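Local coordinates for protein acetaldehyde dehydrogenase (Acetylating) (Geobacillus thermoglucosidasius, PDB 5J78) that probably catalyses the reversible, NAD-dependent conversion of acetaldehyde and coenzyme A to acetyl-CoA, as an acetylating aldehyde dehydrogenase of a thermophilic ethanol producer, at residues R123-V134 with L460-V470. Sequence-based numbering, arbitrary orientation.
Sequences RVWEIAQPVGIV and LFNIKRVAFGV
Phe-468 and Trp-125 both set CG anti to their own carbonyl carbon (chi1 -70° and -49°), and those torsions bring the two rings together on one face of the strand pair. The contact is T-shaped: the phenylalanine edge points at the face of the indole six-membered ring, planes 65° apart, with Phe-468 CZ 3.9 Å from Trp-125 CZ2. The same phenylalanine also lies against one face of the Arg-123 guanidinium, offset toward its rim, the planes nearly parallel, with Arg-123 NH2 4.0 Å from Phe-468 CD2. Replacing Phe-468 with an alanine would probably deprive the indole face of its edge-on partner and let the arginine end swing more freely. Next along this face, Val-466 CG2 presses on Ile-127 CD1 at 3.5 Å, tight for two carbons. Lys-464 follows, its chain bent at chi3 so that CE packs on Ile-127 CG2; NZ makes a weak hydrogen bond to Gln-129 OE1, 3.3 Å, also bridged by a water, and hydrogen bonds to the carbonyl oxygens of Lys-413 and Ile-411 of the second subunit. The backbones form an antiparallel ladder, consistent with the oligomerisation arm of the aldehyde dehydrogenase fold; residues 465-468 continue the sheet by pairing in parallel with a strand of that subunit. On the reverse face, Ile-463 CG2 touches Glu-126 CB at 3.8 Å and sits over the centre of the Arg-465 guanidinium. One water joins Glu-126 OE2, itself salt-bridged to Arg-117, to Arg-465 NE, while Arg-465 NH1 forms a salt bridge with Asp-453 of the second subunit. Farther along, Phe-461 CD2 meets Ala-128 CB at 3.7 Å.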
ATOM      1  N   ARG A 123      12.689  46.361   8.449  1.00 16.66           N
ATOM      2  CA  ARG A 123      13.885  45.735   9.042  1.00 21.34           C
ATOM      3  C   ARG A 123      13.926  44.213   8.810  1.00 18.60           C
ATOM      4  O   ARG A 123      13.981  43.422   9.753  1.00 16.62           O
ATOM      5  CB  ARG A 123      13.975  46.064  10.538  1.00 19.10           C
ATOM      6  CG  ARG A 123      14.061  47.564  10.836  1.00 24.78           C
ATOM      7  CD  ARG A 123      14.564  47.846  12.252  1.00 27.96           C
ATOM      8  NE  ARG A 123      16.011  47.684  12.349  1.00 34.43           N
ATOM      9  CZ  ARG A 123      16.703  47.765  13.482  1.00 26.61           C
ATOM     10  NH1 ARG A 123      16.091  47.998  14.636  1.00 30.30           N
ATOM     11  NH2 ARG A 123      18.012  47.595  13.471  1.00 35.47           N
ATOM     12  N   VAL A 124      13.942  43.839   7.530  1.00 19.10           N
ATOM     13  CA  VAL A 124      13.913  42.456   7.073  1.00 14.74           C
ATOM     14  C   VAL A 124      14.833  42.315   5.866  1.00 21.24           C
ATOM     15  O   VAL A 124      14.692  43.077   4.901  1.00 19.91           O
ATOM     16  CB  VAL A 124      12.487  41.997   6.640  1.00 23.90           C
ATOM     17  CG1 VAL A 124      12.525  40.572   6.015  1.00 23.68           C
ATOM     18  CG2 VAL A 124      11.519  42.051   7.788  1.00 23.21           C
ATOM     19  N   TRP A 125      15.767  41.365   5.924  1.00 16.08           N
ATOM     20  CA  TRP A 125      16.556  40.968   4.750  1.00 19.68           C
ATOM     21  C   TRP A 125      15.973  39.667   4.200  1.00 25.07           C
ATOM     22  O   TRP A 125      15.635  38.756   4.970  1.00 22.90           O
ATOM     23  CB  TRP A 125      18.036  40.724   5.083  1.00 24.02           C
ATOM     24  CG  TRP A 125      18.713  41.772   5.858  1.00 36.32           C
ATOM     25  CD1 TRP A 125      18.364  43.087   5.952  1.00 31.61           C
ATOM     26  CD2 TRP A 125      19.880  41.601   6.672  1.00 27.61           C
ATOM     27  NE1 TRP A 125      19.242  43.744   6.773  1.00 30.90           N
ATOM     28  CE2 TRP A 125      20.182  42.859   7.228  1.00 34.07           C
ATOM     29  CE3 TRP A 125      20.697  40.507   6.982  1.00 22.61           C
ATOM     30  CZ2 TRP A 125      21.270  43.057   8.077  1.00 33.40           C
ATOM     31  CZ3 TRP A 125      21.783  40.703   7.825  1.00 26.26           C
ATOM     32  CH2 TRP A 125      22.058  41.967   8.363  1.00 34.34           C
ATOM     33  N   GLU A 126      15.875  39.574   2.881  1.00 21.51           N
ATOM     34  CA  GLU A 126      15.510  38.326   2.213  1.00 22.93           C
ATOM     35  C   GLU A 126      16.737  37.646   1.643  1.00 20.85           C
ATOM     36  O   GLU A 126      17.518  38.265   0.910  1.00 24.40           O
ATOM     37  CB  GLU A 126      14.515  38.580   1.096  1.00 19.23           C
ATOM     38  CG  GLU A 126      13.234  39.239   1.503  1.00 23.02           C
ATOM     39  CD  GLU A 126      12.265  39.347   0.308  1.00 35.97           C
ATOM     40  OE1 GLU A 126      12.697  39.067  -0.831  1.00 36.69           O
ATOM     41  OE2 GLU A 126      11.087  39.696   0.506  1.00 32.61           O
ATOM     42  N   ILE A 127      16.909  36.376   1.997  1.00 21.26           N
ATOM     43  CA  ILE A 127      18.013  35.567   1.507  1.00 19.33           C
ATOM     44  C   ILE A 127      17.443  34.504   0.569  1.00 26.39           C
ATOM     45  O   ILE A 127      16.475  33.824   0.922  1.00 19.54           O
ATOM     46  CB  ILE A 127      18.776  34.875   2.640  1.00 23.51           C
ATOM     47  CG1 ILE A 127      19.320  35.889   3.647  1.00 26.69           C
ATOM     48  CG2 ILE A 127      19.920  34.041   2.092  1.00 19.58           C
ATOM     49  CD1 ILE A 127      19.738  35.220   4.952  1.00 24.38           C
ATOM     50  N   ALA A 128      18.025  34.378  -0.621  1.00 20.39           N
ATOM     51  CA  ALA A 128      17.641  33.319  -1.550  1.00 20.43           C
ATOM     52  C   ALA A 128      18.268  32.012  -1.102  1.00 22.85           C
ATOM     53  O   ALA A 128      19.478  31.933  -0.873  1.00 22.27           O
ATOM     54  CB  ALA A 128      18.059  33.659  -2.969  1.00 24.13           C
ATOM     55  N   GLN A 129      17.432  30.990  -0.958  1.00 20.76           N
ATOM     56  CA  GLN A 129      17.875  29.675  -0.505  1.00 20.20           C
ATOM     57  C   GLN A 129      17.487  28.572  -1.501  1.00 19.84           C
ATOM     58  O   GLN A 129      16.305  28.281  -1.665  1.00 18.62           O
ATOM     59  CB  GLN A 129      17.274  29.352   0.866  1.00 19.85           C
ATOM     60  CG  GLN A 129      17.713  28.004   1.428  1.00 22.69           C
ATOM     61  CD  GLN A 129      19.228  27.958   1.659  1.00 45.40           C
ATOM     62  OE1 GLN A 129      19.811  28.858   2.277  1.00 37.71           O
ATOM     63  NE2 GLN A 129      19.870  26.924   1.140  1.00 34.24           N
ATOM     64  N   PRO A 130      18.482  27.933  -2.141  1.00 13.42           N
ATOM     65  CA  PRO A 130      18.167  26.853  -3.089  1.00 19.46           C
ATOM     66  C   PRO A 130      17.399  25.696  -2.453  1.00 13.86           C
ATOM     67  O   PRO A 130      17.688  25.347  -1.317  1.00 17.92           O
ATOM     68  CB  PRO A 130      19.550  26.366  -3.542  1.00 18.82           C
ATOM     69  CG  PRO A 130      20.471  27.433  -3.213  1.00 19.74           C
ATOM     70  CD  PRO A 130      19.934  28.100  -1.982  1.00 19.59           C
ATOM     71  N   VAL A 131      16.470  25.095  -3.183  1.00 10.44           N
ATOM     72  CA  VAL A 131      15.715  23.970  -2.657  1.00 16.16           C
ATOM     73  C   VAL A 131      16.555  22.717  -2.552  1.00 21.40           C
ATOM     74  O   VAL A 131      16.224  21.822  -1.772  1.00 18.18           O
ATOM     75  CB  VAL A 131      14.480  23.647  -3.504  1.00 12.05           C
ATOM     76  CG1 VAL A 131      13.486  24.780  -3.407  1.00 18.71           C
ATOM     77  CG2 VAL A 131      14.854  23.342  -4.968  1.00 19.68           C
ATOM     78  N   GLY A 132      17.628  22.655  -3.343  1.00 18.60           N
ATOM     79  CA  GLY A 132      18.571  21.553  -3.284  1.00 20.65           C
ATOM     80  C   GLY A 132      18.639  20.721  -4.561  1.00 19.21           C
ATOM     81  O   GLY A 132      19.345  21.076  -5.520  1.00 21.06           O
ATOM     82  N   ILE A 133      17.958  19.580  -4.557  1.00 15.10           N
ATOM     83  CA  ILE A 133      17.932  18.688  -5.726  1.00 17.79           C
ATOM     84  C   ILE A 133      16.517  18.590  -6.252  1.00 16.80           C
ATOM     85  O   ILE A 133      15.597  18.205  -5.514  1.00 17.95           O
ATOM     86  CB  ILE A 133      18.425  17.266  -5.393  1.00 15.92           C
ATOM     87  CG1 ILE A 133      19.812  17.325  -4.770  1.00 19.99           C
ATOM     88  CG2 ILE A 133      18.411  16.373  -6.663  1.00 14.93           C
ATOM     89  CD1 ILE A 133      20.314  15.971  -4.299  1.00 23.64           C
ATOM     90  N   VAL A 134      16.356  18.944  -7.519  1.00 18.06           N
ATOM     91  CA  VAL A 134      15.066  18.882  -8.203  1.00 12.76           C
ATOM     92  C   VAL A 134      14.982  17.604  -9.017  1.00 13.16           C
ATOM     93  O   VAL A 134      15.952  17.216  -9.687  1.00 11.63           O
ATOM     94  CB  VAL A 134      14.836  20.096  -9.138  1.00 15.96           C
ATOM     95  CG1 VAL A 134      13.433  20.018  -9.825  1.00 17.01           C
ATOM     96  CG2 VAL A 134      14.974  21.397  -8.358  1.00 16.95           C
ATOM     97  N   LEU A 460      11.906  27.739  -7.533  1.00 12.18           N
ATOM     98  CA  LEU A 460      12.976  26.817  -7.147  1.00 14.42           C
ATOM     99  C   LEU A 460      14.004  27.369  -6.149  1.00 14.70           C
ATOM    100  O   LEU A 460      15.087  26.801  -6.014  1.00 15.22           O
ATOM    101  CB  LEU A 460      13.699  26.329  -8.412  1.00 12.66           C
ATOM    102  CG  LEU A 460      12.792  25.570  -9.371  1.00 15.95           C
ATOM    103  CD1 LEU A 460      13.606  25.065 -10.570  1.00 24.72           C
ATOM    104  CD2 LEU A 460      12.086  24.415  -8.696  1.00 13.79           C
ATOM    105  N   PHE A 461      13.679  28.456  -5.452  1.00 13.21           N
ATOM    106  CA  PHE A 461      14.384  28.783  -4.217  1.00 19.91           C
ATOM    107  C   PHE A 461      13.393  29.294  -3.191  1.00 18.06           C
ATOM    108  O   PHE A 461      12.379  29.904  -3.524  1.00 19.12           O
ATOM    109  CB  PHE A 461      15.525  29.797  -4.416  1.00 15.07           C
ATOM    110  CG  PHE A 461      15.095  31.143  -4.979  1.00 16.62           C
ATOM    111  CD1 PHE A 461      14.951  31.339  -6.347  1.00 25.29           C
ATOM    112  CD2 PHE A 461      14.877  32.222  -4.141  1.00 19.86           C
ATOM    113  CE1 PHE A 461      14.559  32.602  -6.862  1.00 18.53           C
ATOM    114  CE2 PHE A 461      14.498  33.468  -4.645  1.00 17.22           C
ATOM    115  CZ  PHE A 461      14.330  33.658  -5.995  1.00 18.36           C
ATOM    116  N   ASN A 462      13.677  28.950  -1.941  1.00 20.79           N
ATOM    117  CA  ASN A 462      12.926  29.447  -0.791  1.00 17.47           C
ATOM    118  C   ASN A 462      13.448  30.807  -0.402  1.00 21.91           C
ATOM    119  O   ASN A 462      14.610  31.115  -0.665  1.00 19.51           O
ATOM    120  CB  ASN A 462      13.058  28.485   0.388  1.00 16.94           C
ATOM    121  CG  ASN A 462      12.534  27.086   0.076  1.00 15.00           C
ATOM    122  OD1 ASN A 462      13.184  26.078   0.379  1.00 23.83           O
ATOM    123  ND2 ASN A 462      11.360  27.016  -0.512  1.00 16.72           N
ATOM    124  N   ILE A 463      12.608  31.625   0.226  1.00 19.30           N
ATOM    125  CA  ILE A 463      13.082  32.873   0.800  1.00 16.54           C
ATOM    126  C   ILE A 463      13.208  32.703   2.315  1.00 19.23           C
ATOM    127  O   ILE A 463      12.247  32.307   2.986  1.00 22.12           O
ATOM    128  CB  ILE A 463      12.149  34.048   0.428  1.00 19.86           C
ATOM    129  CG1 ILE A 463      12.290  34.322  -1.071  1.00 25.28           C
ATOM    130  CG2 ILE A 463      12.545  35.309   1.188  1.00 22.71           C
ATOM    131  CD1 ILE A 463      11.234  35.181  -1.674  1.00 34.09           C
ATOM    132  N   LYS A 464      14.422  32.938   2.826  1.00 18.60           N
ATOM    133  CA  LYS A 464      14.674  33.051   4.256  1.00 16.05           C
ATOM    134  C   LYS A 464      14.615  34.521   4.652  1.00 21.44           C
ATOM    135  O   LYS A 464      15.128  35.384   3.929  1.00 19.81           O
ATOM    136  CB  LYS A 464      16.038  32.460   4.619  1.00 17.80           C
ATOM    137  CG  LYS A 464      16.266  31.019   4.132  1.00 14.76           C
ATOM    138  CD  LYS A 464      17.574  30.430   4.644  1.00 22.23           C
ATOM    139  CE  LYS A 464      18.800  31.265   4.242  1.00 23.46           C
ATOM    140  NZ  LYS A 464      20.045  30.771   4.912  1.00 24.22           N
ATOM    141  N   ARG A 465      13.986  34.819   5.787  1.00 13.81           N
ATOM    142  CA  ARG A 465      13.833  36.215   6.206  1.00 19.99           C
ATOM    143  C   ARG A 465      14.573  36.488   7.514  1.00 19.86           C
ATOM    144  O   ARG A 465      14.288  35.884   8.548  1.00 18.12           O
ATOM    145  CB  ARG A 465      12.348  36.558   6.316  1.00 18.89           C
ATOM    146  CG  ARG A 465      11.644  36.407   4.957  1.00 24.28           C
ATOM    147  CD  ARG A 465      10.148  36.408   5.061  1.00 23.30           C
ATOM    148  NE  ARG A 465       9.503  36.578   3.751  1.00 24.11           N
ATOM    149  CZ  ARG A 465       9.061  35.580   2.984  1.00 22.77           C
ATOM    150  NH1 ARG A 465       9.189  34.314   3.366  1.00 16.96           N
ATOM    151  NH2 ARG A 465       8.483  35.845   1.819  1.00 21.91           N
ATOM    152  N   VAL A 466      15.571  37.359   7.431  1.00 18.06           N
ATOM    153  CA  VAL A 466      16.277  37.856   8.603  1.00 18.24           C
ATOM    154  C   VAL A 466      15.519  39.067   9.131  1.00 17.36           C
ATOM    155  O   VAL A 466      15.470  40.101   8.466  1.00 19.17           O
ATOM    156  CB  VAL A 466      17.715  38.250   8.269  1.00 17.83           C
ATOM    157  CG1 VAL A 466      18.459  38.699   9.542  1.00 18.00           C
ATOM    158  CG2 VAL A 466      18.450  37.085   7.565  1.00 20.55           C
ATOM    159  N   ALA A 467      14.927  38.951  10.313  1.00 14.82           N
ATOM    160  CA  ALA A 467      13.968  39.958  10.764  1.00 14.19           C
ATOM    161  C   ALA A 467      14.255  40.432  12.164  1.00 16.44           C
ATOM    162  O   ALA A 467      14.408  39.628  13.084  1.00 17.09           O
ATOM    163  CB  ALA A 467      12.542  39.400  10.675  1.00 16.28           C
ATOM    164  N   PHE A 468      14.317  41.749  12.331  1.00 18.42           N
ATOM    165  CA  PHE A 468      14.785  42.326  13.586  1.00 23.19           C
ATOM    166  C   PHE A 468      13.603  42.648  14.487  1.00 15.58           C
ATOM    167  O   PHE A 468      12.513  42.984  14.016  1.00 15.90           O
ATOM    168  CB  PHE A 468      15.600  43.604  13.341  1.00 19.00           C
ATOM    169  CG  PHE A 468      16.938  43.377  12.696  1.00 22.96           C
ATOM    170  CD1 PHE A 468      17.032  43.004  11.356  1.00 28.27           C
ATOM    171  CD2 PHE A 468      18.109  43.587  13.419  1.00 27.03           C
ATOM    172  CE1 PHE A 468      18.277  42.810  10.750  1.00 26.20           C
ATOM    173  CE2 PHE A 468      19.361  43.403  12.824  1.00 26.59           C
ATOM    174  CZ  PHE A 468      19.440  43.016  11.477  1.00 22.75           C
ATOM    175  N   GLY A 469      13.820  42.568  15.784  1.00 15.95           N
ATOM    176  CA  GLY A 469      12.826  43.045  16.737  1.00 19.35           C
ATOM    177  C   GLY A 469      12.421  44.495  16.495  1.00 21.97           C
ATOM    178  O   GLY A 469      13.267  45.385  16.474  1.00 21.29           O
ATOM    179  N   VAL A 470      11.123  44.725  16.296  1.00 21.10           N
ATOM    180  CA  VAL A 470      10.601  46.070  16.076  1.00 15.68           C
ATOM    181  C   VAL A 470       9.376  46.369  16.958  1.00 18.32           C
ATOM    182  O   VAL A 470       8.850  47.468  16.933  1.00 26.55           O
ATOM    183  CB  VAL A 470      10.180  46.298  14.581  1.00 23.32           C
ATOM    184  CG1 VAL A 470      11.350  46.119  13.638  1.00 22.24           C
ATOM    185  CG2 VAL A 470       9.073  45.354  14.180  1.00 28.85           C
TER
HETATM  186  O   HOH W   1      13.696  48.290  15.716  1.00 41.13           O
HETATM  187  O   HOH W   2       9.816  39.344   2.748  1.00 36.00           O
HETATM  188  O   HOH W   3      20.965  27.722   4.301  1.00 37.23           O